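Local coordinates for BH0493 protein (Bacillus halodurans C-125, PDB 2QEE) that binds zinc and is probably a metal-dependent hydrolase of the amidohydrolase superfamily, its substrate not being established, at residues L48-V54 with I80-F85; G104-D108 with E119-K123; L187-K193 with E205-F209; L247-E251 with Y293-F298. All blocks are in the same frame, centred on the assembly; numbering follows the deposited sequence.

In the fold
The contacts follow one another along the chain in two pairs. Contacts 1 and 2, centres 18 Å apart, belong to the all-helical region between strands 24-26 and 139-143; helix 93-104 links them, covering Leu53 in contact 1 and ending at the loop of contact 2. Contacts 3 and 4, centres 22 Å apart, lie among the helices that connect strands 171-172, 222-226, 257-264 and 298-302, and touch where Lys207 packs on Pro248 and Val249. The centres of contacts 1 and 4 are about 41 Å apart, on opposite sides of the chain's centre. All four join helices and loops away from the zinc site of His28, His30 and Asp357, 21 to 28 Å from the chain's centre.

Contact 1 (L48-V54 with I80-F85); sequences LTYHYLV and IWEELF
Leu48 and Ile80 mark the closest backbone approach, their CA atoms 6.6 Å apart, where the chain leaves helical geometry at Thr49 and starts helix 51-58 after the N-cap Tyr50, alongside helix 73-86. No hydrogen bond crosses between the segments, and apolar side chains carry the contact. Leu48 has CG anti to its carbonyl carbon (chi1 -79°), which brings the CD2 methyl to two aromatic rings at once. Leu48 CD2 sits at the edge of the Trp81 ring, 3.8 Å from Trp81 CE3, and meets Phe85 CE2 obliquely at 3.6 Å. Both segments belong to the helical excursion inserted between parallel strands 24-26 and 139-143, and Trp391 of the second subunit packs on Trp81 and Phe85, placing this corner at a subunit interface. Ile80 uses both of its branches. Ile80 CD1 presses on Leu48 O at 3.1 Å, a tight approach to a buried carbonyl oxygen that has no hydrogen-bond partner in the model. Ile80 CG2 lies 3.5 Å from Leu48 O and also touches Leu53 CB, at 4.0 Å. One turn further on, Leu84 CD1 meets Leu53 CD2 at 4.0 Å, while Ala94, Cys95 and Val98 of helix 93-104 also pack against Leu53.

Contact 2 (G104-D108 with E119-K123); sequences GLGLD and EYFAK
Leu105 and Leu107, the residues before and after Gly106 in the chain, pack against Tyr120 and Phe121. The positive phi of Gly106 (84°), with two bonds back into the last turn, makes the Schellman motif that closes helix 93-104; a CB there would collide with the preceding carbonyl oxygen, so the turn suits glycine. The loop that follows this helix folds back on helix 114-122, the next in the chain. Apolar contacts come first. Leu105 divides its methyls between the two rings, CD1 lying 3.6 Å from Phe121 CZ and CD2 4.1 Å from Tyr120 CZ, and it crosses both side chains at about a right angle. Leu107 stays near the root of the tyrosine, with CD2 3.8 Å from Tyr120 CD1, while its other methyl, CD1, approaches Phe121 CE2 at 4.2 Å. Tyr120 has CG anti to the backbone N (chi1 172°), which sends the ring toward the loop; its CD2 lies above the centre of the Phe121 ring. Gln129 of helix 126-136 touches Leu105, Tyr120 and Phe121. Polar linkage runs through the tyrosine hydroxyl, which is hydrogen-bonded to Lys124 NZ. One water bridges the segments, donating to Leu105 O at 2.8 Å and hydrogen-bonded to Tyr120 OH at 2.6 Å.

Contact 3 (L187-K193 with E205-F209); sequences LRDWGYK and EVKRF
Tyr192 threads its side chain between Arg208 and Phe209, and each part of it has a distinct neighbour. Its CG is anti to the carbonyl carbon (chi1 -57°), carrying the ring from a CB beside Glu205 OE1 to Arg208 and Phe209. Tyr192 CD1 then comes 3.3 Å from Arg208 NH2, and Tyr192 CE1 3.4 Å from Arg208 NH1; these two ring carbons lie over one face of the guanidinium, whose plane is only 22° from the ring's. Phe209 CD1 lies over one face of the tyrosine ring, 3.7 Å from Tyr192 CE2. The two aromatic rings form an edge-to-face pair with planes at 87°, the edge of Phe209 pointing at the tyrosine face, and Phe209 CB adds a CH-pi contact 4.0 Å from the Tyr192 ring centroid. At the tip, OH is hydrogen-bonded to Asp212. One face of the Phe209 ring takes Leu187 CD2, 3.8 Å from its centroid.

Glu205 ties this arrangement to the loop. Glu205 OE1 accepts Lys193 N at 3.0 Å through its anti lone pair, while Arg208 grips the carboxylate side-on in a salt bridge, NH2 to OE1 at 2.8 Å and NE to OE2, both on the syn side but somewhat out of the carboxylate plane. With an alanine in place of Glu205, both carboxylate oxygens go, and Lys193 N would probably lose this acceptor and the guanidinium be freer to turn off the tyrosine. The Schellman motif at Gly191 ends helix 180-189, and its loop docks on helix 200-217 within the beta-alpha-beta crossover joining parallel strands 171-172 and 222-226.

Contact 4 (L247-E251 with Y293-F298); sequences LPVAE and YPNNKF
Glu251 and Asn296 approach most closely along the backbone, CA to CA 5.4 Å, where a turn of helix 237-253 meets the type I beta turn from Tyr293 to Asn296. Asn296 makes the direct polar bond: ND2 donates to Leu247 O at 3.0 Å, nearly straight at 172°, tilted 25° from the carbonyl plane while the oxygen lies close to the amide plane. The same oxygen accepts Glu251 N in the helix, so two donors hold it. With CG anti to the carbonyl carbon (chi1 -79°), the amide is brought against the helix, Asn296 ND2 lying 3.5 Å from Ala250 CB. Asn296 OD1 takes a bond from a water at 2.7 Å that also donates to Glu251 OE1. A leucine in place of Asn296 would lose this donor and acceptor together, and Leu247 O would probably be left with the helical bond alone. Glu251, its CG anti to the backbone N and its chain extended, lays its carboxylate beside Asn295, Glu251 OE2 3.3 Å from Asn295 CB.

Leu247 CD1 sits almost centrally over the Tyr293 ring, 3.4 Å from the centroid, a CH-pi contact, and Leu247 CD2 touches Phe298 CE1 at 3.9 Å. Leu289 of helix 284-292 packs against Leu247 and Phe298. The turn leads, after Lys297, into strand 298-302, so the contact sets a crossover helix against the loop entering the parallel strand beside 257-264, as in the alternating beta-alpha units of amidohydrolase-type barrels.

Contact 1 (L48-V54 with I80-F85)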
loop_
_atom_site.group_PDB
_atom_site.type_symbol
_atom_site.label_atom_id
_atom_site.label_comp_id
_atom_site.label_asym_id
_atom_site.label_seq_id
_atom_site.Cartn_x
_atom_site.Cartn_y
_atom_site.Cartn_z
ATOM N N LEU C 48 22.354 12.177 -17.530
ATOM C CA LEU C 48 22.964 10.951 -17.061
ATOM C C LEU C 48 23.555 11.033 -15.653
ATOM O O LEU C 48 23.641 10.028 -14.962
ATOM C CB LEU C 48 24.041 10.542 -18.070
ATOM C CG LEU C 48 23.465 9.858 -19.319
ATOM C CD1 LEU C 48 24.595 9.719 -20.391
ATOM C CD2 LEU C 48 22.814 8.450 -19.078
ATOM N N THR C 49 23.957 12.230 -15.219
ATOM C CA THR C 49 24.579 12.356 -13.888
ATOM C C THR C 49 23.611 12.915 -12.824
ATOM O O THR C 49 24.023 13.263 -11.710
ATOM C CB THR C 49 25.881 13.188 -13.989
ATOM O OG1 THR C 49 25.549 14.460 -14.550
ATOM C CG2 THR C 49 26.872 12.500 -14.888
ATOM N N TYR C 50 22.333 13.007 -13.186
ATOM C CA TYR C 50 21.185 13.203 -12.273
ATOM C C TYR C 50 21.423 12.283 -11.066
ATOM O O TYR C 50 21.884 11.142 -11.258
ATOM C CB TYR C 50 19.931 12.678 -13.007
ATOM C CG TYR C 50 18.562 12.938 -12.367
ATOM C CD1 TYR C 50 18.330 14.042 -11.548
ATOM C CD2 TYR C 50 17.475 12.101 -12.675
ATOM C CE1 TYR C 50 17.026 14.326 -11.041
ATOM C CE2 TYR C 50 16.163 12.374 -12.172
ATOM C CZ TYR C 50 15.943 13.483 -11.381
ATOM O OH TYR C 50 14.677 13.728 -10.873
ATOM N N HIS C 51 21.103 12.742 -9.850
ATOM C CA HIS C 51 21.453 11.970 -8.660
ATOM C C HIS C 51 20.686 10.652 -8.577
ATOM O O HIS C 51 21.160 9.692 -7.952
ATOM C CB HIS C 51 21.321 12.790 -7.376
ATOM C CG HIS C 51 19.917 13.190 -7.009
ATOM N ND1 HIS C 51 19.065 12.368 -6.298
ATOM C CD2 HIS C 51 19.229 14.335 -7.228
ATOM C CE1 HIS C 51 17.926 13.002 -6.071
ATOM N NE2 HIS C 51 18.000 14.194 -6.625
ATOM N N TYR C 52 19.493 10.594 -9.180
ATOM C CA TYR C 52 18.779 9.305 -9.204
ATOM C C TYR C 52 19.647 8.236 -9.849
ATOM O O TYR C 52 19.615 7.069 -9.449
ATOM C CB TYR C 52 17.453 9.375 -9.991
ATOM C CG TYR C 52 16.313 10.172 -9.410
ATOM C CD1 TYR C 52 16.514 11.332 -8.681
ATOM C CD2 TYR C 52 14.968 9.814 -9.699
ATOM C CE1 TYR C 52 15.426 12.080 -8.198
ATOM C CE2 TYR C 52 13.853 10.575 -9.205
ATOM C CZ TYR C 52 14.106 11.688 -8.466
ATOM O OH TYR C 52 13.058 12.411 -7.993
ATOM N N LEU C 53 20.378 8.618 -10.892
ATOM C CA LEU C 53 21.213 7.680 -11.633
ATOM C C LEU C 53 22.530 7.410 -10.932
ATOM O O LEU C 53 23.056 6.309 -11.053
ATOM C CB LEU C 53 21.441 8.123 -13.079
ATOM C CG LEU C 53 20.152 8.090 -13.948
ATOM C CD1 LEU C 53 20.471 8.421 -15.385
ATOM C CD2 LEU C 53 19.501 6.710 -13.886
ATOM N N VAL C 54 23.030 8.396 -10.193
ATOM C CA VAL C 54 24.181 8.119 -9.293
ATOM C C VAL C 54 23.878 6.995 -8.271
ATOM O O VAL C 54 24.625 5.991 -8.185
ATOM C CB VAL C 54 24.637 9.410 -8.586
ATOM C CG1 VAL C 54 25.790 9.113 -7.610
ATOM C CG2 VAL C 54 25.064 10.431 -9.644
ATOM N N ILE C 80 28.036 5.786 -16.213
ATOM C CA ILE C 80 26.559 5.559 -15.995
ATOM C C ILE C 80 25.950 4.895 -17.242
ATOM O O ILE C 80 25.229 3.896 -17.122
ATOM C CB ILE C 80 25.831 6.823 -15.513
ATOM C CG1 ILE C 80 26.323 7.126 -14.068
ATOM C CG2 ILE C 80 24.252 6.665 -15.595
ATOM C CD1 ILE C 80 25.918 8.509 -13.525
ATOM N N TRP C 81 26.331 5.388 -18.426
ATOM C CA TRP C 81 25.845 4.821 -19.676
ATOM C C TRP C 81 26.230 3.348 -19.800
ATOM O O TRP C 81 25.393 2.469 -20.031
ATOM C CB TRP C 81 26.378 5.621 -20.882
ATOM C CG TRP C 81 25.787 5.208 -22.171
ATOM C CD1 TRP C 81 26.397 4.496 -23.163
ATOM C CD2 TRP C 81 24.479 5.543 -22.669
ATOM N NE1 TRP C 81 25.564 4.354 -24.241
ATOM C CE2 TRP C 81 24.382 5.003 -23.976
ATOM C CE3 TRP C 81 23.409 6.275 -22.154
ATOM C CZ2 TRP C 81 23.225 5.138 -24.757
ATOM C CZ3 TRP C 81 22.254 6.416 -22.925
ATOM C CH2 TRP C 81 22.163 5.827 -24.202
ATOM N N GLU C 82 27.519 3.057 -19.645
ATOM C CA GLU C 82 27.984 1.679 -19.733
ATOM C C GLU C 82 27.319 0.749 -18.689
ATOM O O GLU C 82 26.861 -0.335 -19.052
ATOM C CB GLU C 82 29.521 1.657 -19.601
ATOM C CG GLU C 82 30.138 0.280 -19.647
ATOM C CD GLU C 82 30.066 -0.402 -21.021
ATOM O OE1 GLU C 82 29.783 0.271 -22.056
ATOM O OE2 GLU C 82 30.268 -1.634 -21.043
ATOM N N GLU C 83 27.229 1.191 -17.433
ATOM C CA GLU C 83 26.812 0.298 -16.347
ATOM C C GLU C 83 25.295 0.084 -16.333
ATOM O O GLU C 83 24.855 -0.998 -16.011
ATOM C CB GLU C 83 27.204 0.874 -14.985
ATOM C CG GLU C 83 28.772 0.982 -14.794
ATOM C CD GLU C 83 29.402 -0.329 -14.309
ATOM O OE1 GLU C 83 28.700 -1.343 -14.175
ATOM O OE2 GLU C 83 30.630 -0.339 -14.003
ATOM N N LEU C 84 24.538 1.127 -16.671
ATOM C CA LEU C 84 23.043 1.033 -16.531
ATOM C C LEU C 84 22.304 0.878 -17.857
ATOM O O LEU C 84 21.120 0.550 -17.866
ATOM C CB LEU C 84 22.527 2.292 -15.871
ATOM C CG LEU C 84 22.954 2.590 -14.438
ATOM C CD1 LEU C 84 22.218 3.771 -13.933
ATOM C CD2 LEU C 84 22.824 1.354 -13.485
ATOM N N PHE C 85 22.961 1.159 -18.974
ATOM C CA PHE C 85 22.315 0.995 -20.266
ATOM C C PHE C 85 22.910 -0.133 -21.110
ATOM O O PHE C 85 22.187 -0.795 -21.888
ATOM C CB PHE C 85 22.335 2.312 -21.073
ATOM C CG PHE C 85 21.592 3.443 -20.427
ATOM C CD1 PHE C 85 20.412 3.903 -21.007
ATOM C CD2 PHE C 85 22.079 4.071 -19.265
ATOM C CE1 PHE C 85 19.664 4.945 -20.426
ATOM C CE2 PHE C 85 21.396 5.118 -18.682
ATOM C CZ PHE C 85 20.168 5.568 -19.282
#

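Contact 2 (G104-D108 with E119-K123)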
loop_
_atom_site.group_PDB
_atom_site.type_symbol
_atom_site.label_atom_id
_atom_site.label_comp_id
_atom_site.label_asym_id
_atom_site.label_seq_id
_atom_site.Cartn_x
_atom_site.Cartn_y
_atom_site.Cartn_z
ATOM N N GLY C 104 12.526 12.347 -27.756
ATOM C CA GLY C 104 11.736 13.580 -27.877
ATOM C C GLY C 104 12.498 14.613 -28.681
ATOM O O GLY C 104 11.910 15.374 -29.466
ATOM N N LEU C 105 13.815 14.640 -28.486
ATOM C CA LEU C 105 14.674 15.649 -29.107
ATOM C C LEU C 105 14.999 15.330 -30.559
ATOM O O LEU C 105 15.685 16.117 -31.234
ATOM C CB LEU C 105 15.956 15.774 -28.280
ATOM C CG LEU C 105 15.814 16.450 -26.882
ATOM C CD1 LEU C 105 17.143 16.221 -26.139
ATOM C CD2 LEU C 105 15.499 17.918 -26.995
ATOM N N GLY C 106 14.485 14.209 -31.059
ATOM C CA GLY C 106 14.768 13.778 -32.419
ATOM C C GLY C 106 16.074 13.022 -32.495
ATOM O O GLY C 106 16.557 12.719 -33.601
ATOM N N LEU C 107 16.638 12.657 -31.334
ATOM C CA LEU C 107 17.790 11.762 -31.355
ATOM C C LEU C 107 17.324 10.300 -31.435
ATOM O O LEU C 107 16.139 9.980 -31.276
ATOM C CB LEU C 107 18.761 12.054 -30.222
ATOM C CG LEU C 107 19.129 13.552 -30.117
ATOM C CD1 LEU C 107 19.883 13.922 -28.912
ATOM C CD2 LEU C 107 20.002 13.989 -31.344
ATOM N N ASP C 108 18.245 9.393 -31.698
ATOM C CA ASP C 108 17.848 8.033 -31.925
ATOM C C ASP C 108 18.468 7.083 -30.885
ATOM O O ASP C 108 19.648 6.757 -30.958
ATOM C CB ASP C 108 18.269 7.661 -33.347
ATOM C CG ASP C 108 17.864 6.272 -33.750
ATOM O OD1 ASP C 108 17.095 5.590 -33.017
ATOM O OD2 ASP C 108 18.328 5.865 -34.846
ATOM N N GLU C 119 26.793 15.839 -29.477
ATOM C CA GLU C 119 26.927 16.842 -30.575
ATOM C C GLU C 119 25.700 17.742 -30.723
ATOM O O GLU C 119 25.822 18.918 -31.038
ATOM C CB GLU C 119 27.257 16.181 -31.916
ATOM C CG GLU C 119 28.614 15.456 -31.986
ATOM C CD GLU C 119 28.799 14.604 -33.263
ATOM O OE1 GLU C 119 29.818 13.879 -33.338
ATOM O OE2 GLU C 119 27.946 14.651 -34.178
ATOM N N TYR C 120 24.511 17.186 -30.472
ATOM C CA TYR C 120 23.281 17.926 -30.562
ATOM C C TYR C 120 23.307 19.135 -29.652
ATOM O O TYR C 120 22.897 20.238 -30.030
ATOM C CB TYR C 120 22.086 16.995 -30.223
ATOM C CG TYR C 120 20.744 17.713 -30.100
ATOM C CD1 TYR C 120 19.862 17.804 -31.176
ATOM C CD2 TYR C 120 20.363 18.301 -28.898
ATOM C CE1 TYR C 120 18.617 18.497 -31.036
ATOM C CE2 TYR C 120 19.163 18.975 -28.753
ATOM C CZ TYR C 120 18.289 19.044 -29.823
ATOM O OH TYR C 120 17.122 19.736 -29.611
ATOM N N PHE C 121 23.771 18.937 -28.429
ATOM C CA PHE C 121 23.660 19.984 -27.397
ATOM C C PHE C 121 24.777 21.033 -27.520
ATOM O O PHE C 121 24.580 22.189 -27.128
ATOM C CB PHE C 121 23.699 19.365 -25.983
ATOM C CG PHE C 121 22.629 18.317 -25.750
ATOM C CD1 PHE C 121 21.390 18.669 -25.204
ATOM C CD2 PHE C 121 22.865 16.985 -26.072
ATOM C CE1 PHE C 121 20.398 17.696 -24.994
ATOM C CE2 PHE C 121 21.876 16.002 -25.867
ATOM C CZ PHE C 121 20.661 16.340 -25.320
ATOM N N ALA C 122 25.917 20.589 -28.047
ATOM C CA ALA C 122 27.120 21.417 -28.235
ATOM C C ALA C 122 26.810 22.582 -29.149
ATOM O O ALA C 122 27.414 23.650 -29.015
ATOM C CB ALA C 122 28.258 20.594 -28.820
ATOM N N LYS C 123 25.842 22.394 -30.044
ATOM C CA LYS C 123 25.491 23.446 -30.998
ATOM C C LYS C 123 24.310 24.349 -30.649
ATOM O O LYS C 123 23.762 25.002 -31.541
ATOM C CB LYS C 123 25.358 22.902 -32.429
ATOM C CG LYS C 123 24.626 21.616 -32.620
ATOM C CD LYS C 123 25.425 20.790 -33.604
ATOM C CE LYS C 123 24.543 20.149 -34.655
ATOM N NZ LYS C 123 25.276 19.033 -35.339
HETATM O O HOH W 1 15.202 18.913 -31.182
#

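Contact 3 (L187-K193 with E205-F209)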
loop_
_atom_site.group_PDB
_atom_site.type_symbol
_atom_site.label_atom_id
_atom_site.label_comp_id
_atom_site.label_asym_id
_atom_site.label_seq_id
_atom_site.Cartn_x
_atom_site.Cartn_y
_atom_site.Cartn_z
ATOM N N LEU C 187 21.732 35.892 8.457
ATOM C CA LEU C 187 20.755 36.969 8.577
ATOM C C LEU C 187 21.376 38.245 9.167
ATOM O O LEU C 187 21.162 39.343 8.642
ATOM C CB LEU C 187 19.579 36.582 9.476
ATOM C CG LEU C 187 18.679 35.419 9.074
ATOM C CD1 LEU C 187 17.401 35.528 9.856
ATOM C CD2 LEU C 187 18.378 35.423 7.606
ATOM N N ARG C 188 22.085 38.085 10.296
ATOM C CA ARG C 188 22.898 39.179 10.880
ATOM C C ARG C 188 23.854 39.843 9.879
ATOM O O ARG C 188 23.854 41.069 9.736
ATOM C CB ARG C 188 23.687 38.672 12.087
ATOM C CG ARG C 188 22.832 38.240 13.203
ATOM C CD ARG C 188 23.659 37.716 14.387
ATOM N NE ARG C 188 22.804 37.582 15.563
ATOM C CZ ARG C 188 23.000 36.697 16.536
ATOM N NH1 ARG C 188 24.024 35.850 16.470
ATOM N NH2 ARG C 188 22.159 36.652 17.564
ATOM N N ASP C 189 24.653 39.051 9.184
ATOM C CA ASP C 189 25.489 39.576 8.107
ATOM C C ASP C 189 24.715 40.434 7.096
ATOM O O ASP C 189 25.307 41.283 6.423
ATOM C CB ASP C 189 26.135 38.436 7.333
ATOM C CG ASP C 189 27.218 37.719 8.111
ATOM O OD1 ASP C 189 27.393 37.950 9.333
ATOM O OD2 ASP C 189 27.903 36.900 7.471
ATOM N N TRP C 190 23.401 40.198 6.977
ATOM C CA TRP C 190 22.584 40.819 5.926
ATOM C C TRP C 190 21.737 41.964 6.485
ATOM O O TRP C 190 20.891 42.516 5.776
ATOM C CB TRP C 190 21.699 39.743 5.221
ATOM C CG TRP C 190 22.489 38.709 4.389
ATOM C CD1 TRP C 190 23.679 38.912 3.727
ATOM C CD2 TRP C 190 22.119 37.340 4.115
ATOM N NE1 TRP C 190 24.073 37.759 3.083
ATOM C CE2 TRP C 190 23.137 36.779 3.302
ATOM C CE3 TRP C 190 21.038 36.531 4.492
ATOM C CZ2 TRP C 190 23.105 35.449 2.851
ATOM C CZ3 TRP C 190 20.998 35.198 4.029
ATOM C CH2 TRP C 190 22.042 34.671 3.235
ATOM N N GLY C 191 21.939 42.300 7.768
ATOM C CA GLY C 191 21.242 43.408 8.403
ATOM C C GLY C 191 19.961 43.107 9.146
ATOM O O GLY C 191 19.234 44.032 9.556
ATOM N N TYR C 192 19.678 41.811 9.325
ATOM C CA TYR C 192 18.498 41.374 10.078
ATOM C C TYR C 192 18.946 41.067 11.501
ATOM O O TYR C 192 19.594 40.077 11.755
ATOM C CB TYR C 192 17.827 40.160 9.400
ATOM C CG TYR C 192 17.443 40.464 7.971
ATOM C CD1 TYR C 192 16.258 41.148 7.683
ATOM C CD2 TYR C 192 18.276 40.113 6.924
ATOM C CE1 TYR C 192 15.922 41.460 6.408
ATOM C CE2 TYR C 192 17.937 40.446 5.613
ATOM C CZ TYR C 192 16.761 41.114 5.380
ATOM O OH TYR C 192 16.404 41.424 4.083
ATOM N N LYS C 193 18.609 41.966 12.401
ATOM C CA LYS C 193 19.216 41.989 13.736
ATOM C C LYS C 193 18.453 41.039 14.636
ATOM O O LYS C 193 17.687 41.449 15.511
ATOM C CB LYS C 193 19.235 43.426 14.281
ATOM C CG LYS C 193 20.267 44.303 13.555
ATOM C CD LYS C 193 20.240 45.753 14.029
ATOM C CE LYS C 193 19.445 46.639 13.065
ATOM N NZ LYS C 193 19.846 48.090 13.181
ATOM N N GLU C 205 12.529 40.825 12.785
ATOM C CA GLU C 205 13.575 40.826 11.806
ATOM C C GLU C 205 13.461 39.618 10.905
ATOM O O GLU C 205 13.796 39.697 9.719
ATOM C CB GLU C 205 14.949 40.921 12.440
ATOM C CG GLU C 205 15.238 42.354 12.934
ATOM C CD GLU C 205 15.275 43.357 11.781
ATOM O OE1 GLU C 205 16.381 43.571 11.268
ATOM O OE2 GLU C 205 14.200 43.860 11.351
ATOM N N VAL C 206 12.975 38.504 11.445
ATOM C CA VAL C 206 12.775 37.350 10.547
ATOM C C VAL C 206 11.590 37.611 9.574
ATOM O O VAL C 206 11.698 37.314 8.371
ATOM C CB VAL C 206 12.656 36.005 11.330
ATOM C CG1 VAL C 206 12.189 34.849 10.392
ATOM C CG2 VAL C 206 14.012 35.637 11.926
ATOM N N LYS C 207 10.475 38.151 10.070
ATOM C CA LYS C 207 9.399 38.634 9.168
ATOM C C LYS C 207 9.896 39.609 8.112
ATOM O O LYS C 207 9.466 39.555 6.952
ATOM C CB LYS C 207 8.282 39.281 9.951
ATOM C CG LYS C 207 7.468 38.318 10.796
ATOM C CD LYS C 207 6.505 39.043 11.696
ATOM C CE LYS C 207 5.169 39.124 11.083
ATOM N NZ LYS C 207 4.155 39.403 12.140
ATOM N N ARG C 208 10.821 40.491 8.480
ATOM C CA ARG C 208 11.329 41.421 7.486
ATOM C C ARG C 208 12.182 40.716 6.429
ATOM O O ARG C 208 12.158 41.093 5.241
ATOM C CB ARG C 208 12.053 42.624 8.150
ATOM C CG ARG C 208 12.453 43.697 7.139
ATOM C CD ARG C 208 13.015 44.940 7.839
ATOM N NE ARG C 208 14.281 44.661 8.522
ATOM C CZ ARG C 208 15.456 44.605 7.919
ATOM N NH1 ARG C 208 15.551 44.849 6.621
ATOM N NH2 ARG C 208 16.555 44.346 8.615
ATOM N N PHE C 209 12.910 39.673 6.835
ATOM C CA PHE C 209 13.669 38.875 5.904
ATOM C C PHE C 209 12.668 38.263 4.875
ATOM O O PHE C 209 12.847 38.379 3.649
ATOM C CB PHE C 209 14.478 37.786 6.631
ATOM C CG PHE C 209 15.173 36.838 5.703
ATOM C CD1 PHE C 209 16.375 37.172 5.121
ATOM C CD2 PHE C 209 14.594 35.585 5.383
ATOM C CE1 PHE C 209 17.038 36.327 4.237
ATOM C CE2 PHE C 209 15.248 34.697 4.498
ATOM C CZ PHE C 209 16.476 35.072 3.900
HETATM O O HOH W 2 18.763 44.059 6.159
#

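Contact 4 (L247-E251 with Y293-F298)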
loop_
_atom_site.group_PDB
_atom_site.type_symbol
_atom_site.label_atom_id
_atom_site.label_comp_id
_atom_site.label_asym_id
_atom_site.label_seq_id
_atom_site.Cartn_x
_atom_site.Cartn_y
_atom_site.Cartn_z
ATOM N N LEU C 247 3.666 31.956 9.096
ATOM C CA LEU C 247 2.210 31.848 8.900
ATOM C C LEU C 247 1.585 33.246 8.847
ATOM O O LEU C 247 0.822 33.537 7.912
ATOM C CB LEU C 247 1.564 30.974 9.978
ATOM C CG LEU C 247 1.902 29.471 9.834
ATOM C CD1 LEU C 247 1.273 28.677 10.956
ATOM C CD2 LEU C 247 1.466 28.931 8.455
ATOM N N PRO C 248 1.943 34.142 9.822
ATOM C CA PRO C 248 1.367 35.517 9.702
ATOM C C PRO C 248 1.723 36.239 8.392
ATOM O O PRO C 248 0.840 36.845 7.778
ATOM C CB PRO C 248 1.994 36.280 10.880
ATOM C CG PRO C 248 2.431 35.205 11.862
ATOM C CD PRO C 248 2.778 33.993 11.037
ATOM N N VAL C 249 2.984 36.171 7.961
ATOM C CA VAL C 249 3.414 36.769 6.686
ATOM C C VAL C 249 2.665 36.178 5.487
ATOM O O VAL C 249 2.173 36.896 4.585
ATOM C CB VAL C 249 4.954 36.728 6.494
ATOM C CG1 VAL C 249 5.371 37.094 5.080
ATOM C CG2 VAL C 249 5.649 37.651 7.495
ATOM N N ALA C 250 2.548 34.845 5.493
ATOM C CA ALA C 250 1.814 34.158 4.423
ATOM C C ALA C 250 0.366 34.616 4.338
ATOM O O ALA C 250 -0.158 34.793 3.217
ATOM C CB ALA C 250 1.873 32.611 4.654
ATOM N N GLU C 251 -0.275 34.755 5.505
ATOM C CA GLU C 251 -1.679 35.154 5.566
ATOM C C GLU C 251 -1.807 36.569 5.013
ATOM O O GLU C 251 -2.621 36.846 4.155
ATOM C CB GLU C 251 -2.252 35.096 6.984
ATOM C CG GLU C 251 -3.746 35.383 6.979
ATOM C CD GLU C 251 -4.372 35.421 8.324
ATOM O OE1 GLU C 251 -3.722 35.061 9.311
ATOM O OE2 GLU C 251 -5.562 35.810 8.388
ATOM N N TYR C 293 -5.200 27.207 11.271
ATOM C CA TYR C 293 -4.856 28.333 10.420
ATOM C C TYR C 293 -5.755 28.350 9.157
ATOM O O TYR C 293 -5.264 28.149 8.036
ATOM C CB TYR C 293 -3.367 28.291 10.078
ATOM C CG TYR C 293 -2.536 28.493 11.313
ATOM C CD1 TYR C 293 -2.186 29.790 11.736
ATOM C CD2 TYR C 293 -2.150 27.393 12.103
ATOM C CE1 TYR C 293 -1.434 29.969 12.928
ATOM C CE2 TYR C 293 -1.403 27.562 13.294
ATOM C CZ TYR C 293 -1.080 28.872 13.690
ATOM O OH TYR C 293 -0.340 29.030 14.848
ATOM N N PRO C 294 -7.081 28.528 9.348
ATOM C CA PRO C 294 -8.062 28.427 8.237
ATOM C C PRO C 294 -7.876 29.507 7.205
ATOM O O PRO C 294 -8.392 29.394 6.063
ATOM C CB PRO C 294 -9.410 28.659 8.933
ATOM C CG PRO C 294 -9.067 29.402 10.207
ATOM C CD PRO C 294 -7.734 28.856 10.620
ATOM N N ASN C 295 -7.210 30.598 7.604
ATOM C CA ASN C 295 -6.938 31.692 6.684
ATOM C C ASN C 295 -5.614 31.577 5.969
ATOM O O ASN C 295 -5.201 32.500 5.265
ATOM C CB ASN C 295 -6.998 33.047 7.383
ATOM C CG ASN C 295 -8.301 33.278 8.110
ATOM O OD1 ASN C 295 -8.314 33.732 9.257
ATOM N ND2 ASN C 295 -9.387 32.953 7.477
ATOM N N ASN C 296 -4.914 30.443 6.175
ATOM C CA ASN C 296 -3.702 30.171 5.456
ATOM C C ASN C 296 -3.987 29.027 4.506
ATOM O O ASN C 296 -4.845 28.167 4.810
ATOM C CB ASN C 296 -2.566 29.723 6.407
ATOM C CG ASN C 296 -1.931 30.893 7.134
ATOM O OD1 ASN C 296 -2.384 31.253 8.235
ATOM N ND2 ASN C 296 -0.860 31.443 6.559
ATOM N N LYS C 297 -3.271 29.047 3.388
ATOM C CA LYS C 297 -3.345 27.943 2.362
ATOM C C LYS C 297 -2.069 27.093 2.390
ATOM O O LYS C 297 -0.967 27.633 2.495
ATOM C CB LYS C 297 -3.520 28.564 0.975
ATOM C CG LYS C 297 -4.953 29.169 0.867
ATOM C CD LYS C 297 -5.293 29.606 -0.510
ATOM C CE LYS C 297 -4.606 30.892 -0.847
ATOM N NZ LYS C 297 -5.279 31.520 -2.051
ATOM N N PHE C 298 -2.221 25.754 2.241
ATOM C CA PHE C 298 -1.092 24.876 2.355
ATOM C C PHE C 298 -1.069 23.931 1.150
ATOM O O PHE C 298 -2.119 23.325 0.808
ATOM C CB PHE C 298 -1.241 24.025 3.619
ATOM C CG PHE C 298 -1.304 24.839 4.883
ATOM C CD1 PHE C 298 -0.106 25.080 5.595
ATOM C CD2 PHE C 298 -2.502 25.391 5.345
ATOM C CE1 PHE C 298 -0.142 25.846 6.755
ATOM C CE2 PHE C 298 -2.517 26.172 6.544
ATOM C CZ PHE C 298 -1.319 26.372 7.215
HETATM O O HOH W 3 -1.806 33.214 10.074
HETATM O O HOH W 4 -5.434 33.591 10.892
#